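Local coordinates for protein putative cellulase CEL6 (Mycobacterium tuberculosis, PDB 1UP3) that hydrolyses cellulose as a family 6 endoglucanase, probably cutting internal beta-1,4-glucosidic bonds of the chain, at residues F10-P14 against Y60-A64. Residues are numbered along the deposited sequence; the frame is centred on the assembly and turned at random.
Sequences FYVDP and YTGAA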
loop_
_atom_site.group_PDB
_atom_site.type_symbol
_atom_site.label_atom_id
_atom_site.label_comp_id
_atom_site.label_asym_id
_atom_site.label_seq_id
_atom_site.Cartn_x
_atom_site.Cartn_y
_atom_site.Cartn_z
ATOM N N PHE A 10 -8.945 4.814 -11.252
ATOM C CA PHE A 10 -7.587 4.655 -10.780
ATOM C C PHE A 10 -6.669 4.325 -11.970
ATOM O O PHE A 10 -7.047 3.620 -12.913
ATOM C CB PHE A 10 -7.519 3.583 -9.687
ATOM C CG PHE A 10 -8.356 3.921 -8.479
ATOM C CD1 PHE A 10 -8.025 4.989 -7.689
ATOM C CD2 PHE A 10 -9.491 3.177 -8.175
ATOM C CE1 PHE A 10 -8.782 5.334 -6.588
ATOM C CE2 PHE A 10 -10.293 3.538 -7.073
ATOM C CZ PHE A 10 -9.940 4.606 -6.300
ATOM N N TYR A 11 -5.445 4.832 -11.907
ATOM C CA TYR A 11 -4.485 4.681 -13.009
ATOM C C TYR A 11 -3.943 3.272 -13.158
ATOM O O TYR A 11 -3.462 2.692 -12.193
ATOM C CB TYR A 11 -3.340 5.637 -12.773
ATOM C CG TYR A 11 -2.261 5.687 -13.846
ATOM C CD1 TYR A 11 -2.568 5.929 -15.165
ATOM C CD2 TYR A 11 -0.927 5.558 -13.503
ATOM C CE1 TYR A 11 -1.543 6.009 -16.141
ATOM C CE2 TYR A 11 0.056 5.622 -14.440
ATOM C CZ TYR A 11 -0.254 5.845 -15.764
ATOM O OH TYR A 11 0.766 5.899 -16.701
ATOM N N VAL A 12 -4.017 2.750 -14.382
ATOM C CA VAL A 12 -3.399 1.487 -14.731
ATOM C C VAL A 12 -1.980 1.787 -15.250
ATOM O O VAL A 12 -1.816 2.458 -16.286
ATOM C CB VAL A 12 -4.208 0.773 -15.752
ATOM C CG1 VAL A 12 -3.483 -0.516 -16.190
ATOM C CG2 VAL A 12 -5.606 0.464 -15.212
ATOM N N ASP A 13 -0.976 1.277 -14.547
ATOM C CA ASP A 13 0.436 1.451 -14.902
ATOM C C ASP A 13 0.715 0.661 -16.190
ATOM O O ASP A 13 0.643 -0.580 -16.191
ATOM C CB ASP A 13 1.285 0.910 -13.761
ATOM C CG ASP A 13 2.776 1.068 -13.995
ATOM O OD1 ASP A 13 3.179 1.440 -15.127
ATOM O OD2 ASP A 13 3.594 0.712 -13.100
ATOM N N PRO A 14 1.004 1.336 -17.298
ATOM C CA PRO A 14 1.193 0.625 -18.575
ATOM C C PRO A 14 2.532 -0.128 -18.670
ATOM O O PRO A 14 2.726 -0.853 -19.648
ATOM C CB PRO A 14 1.142 1.765 -19.612
ATOM C CG PRO A 14 1.667 2.907 -18.878
ATOM C CD PRO A 14 1.176 2.796 -17.446
ATOM N N TYR A 60 5.120 10.278 -12.912
ATOM C CA TYR A 60 4.029 9.315 -12.704
ATOM C C TYR A 60 2.684 10.028 -12.511
ATOM O O TYR A 60 1.667 9.642 -13.143
ATOM C CB TYR A 60 4.345 8.407 -11.508
ATOM C CG TYR A 60 3.454 7.179 -11.461
ATOM C CD1 TYR A 60 3.812 6.011 -12.140
ATOM C CD2 TYR A 60 2.329 7.143 -10.680
ATOM C CE1 TYR A 60 3.022 4.893 -12.088
ATOM C CE2 TYR A 60 1.530 6.002 -10.623
ATOM C CZ TYR A 60 1.884 4.899 -11.336
ATOM O OH TYR A 60 1.124 3.735 -11.272
ATOM N N THR A 61 2.666 11.070 -11.696
ATOM C CA THR A 61 1.411 11.787 -11.438
ATOM C C THR A 61 0.953 12.541 -12.697
ATOM O O THR A 61 -0.231 12.641 -13.005
ATOM C CB THR A 61 1.465 12.714 -10.237
ATOM O OG1 THR A 61 2.446 13.720 -10.414
ATOM C CG2 THR A 61 1.873 11.970 -8.980
ATOM N N GLY A 62 1.911 13.054 -13.443
ATOM C CA GLY A 62 1.606 13.719 -14.698
ATOM C C GLY A 62 1.075 12.757 -15.754
ATOM O O GLY A 62 0.163 13.117 -16.521
ATOM N N ALA A 63 1.612 11.531 -15.808
ATOM C CA ALA A 63 1.109 10.521 -16.727
ATOM C C ALA A 63 -0.313 10.114 -16.369
ATOM O O ALA A 63 -1.162 9.940 -17.242
ATOM C CB ALA A 63 2.009 9.293 -16.743
ATOM N N ALA A 64 -0.571 9.996 -15.075
ATOM C CA ALA A 64 -1.902 9.629 -14.625
ATOM C C ALA A 64 -2.898 10.721 -15.001
ATOM O O ALA A 64 -3.974 10.438 -15.528
ATOM C CB ALA A 64 -1.885 9.371 -13.142
#
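Tyr11 turns one edge of its ring, the CD2–CE2 side, onto the face of Tyr60, a flat surface suited to receive it, making a T-shaped pair with centroids 5.2 Å apart and planes at 81°. The touch is off-centre: Tyr11 CD2 lies 3.6 Å from Tyr60 CZ, near the hydroxyl end of the Tyr60 ring. With CB directed at the helix and CG anti to the backbone N (chi1 -177°), the Tyr11 ring lies alongside Ala64 and reaches Tyr60. One face of it rests on Ala64, whose CA makes a CH-pi contact 3.9 Å from the ring centroid; a methyl side chain is small enough to let the aromatic plane lie this close to the helix backbone. In this alpha/beta-barrel-like family 6 domain the contact pins the loop ahead of helix 17-24 to helix 50-66; Tyr60 also stacks with Tyr42. Ala63 CB approaches Tyr11 OH to 3.6 Å, and that hydroxyl hydrogen-bonds a polyether, probably from the crystallisation liquor, whose pocket includes Tyr11, Asp13, Tyr60 and Ala63. Asp13 brings CB to 3.8 Å from Tyr60 OH, its carboxylate nearly perpendicular to the Tyr60 ring, one oxygen serving Ala15 N and the other Arg262.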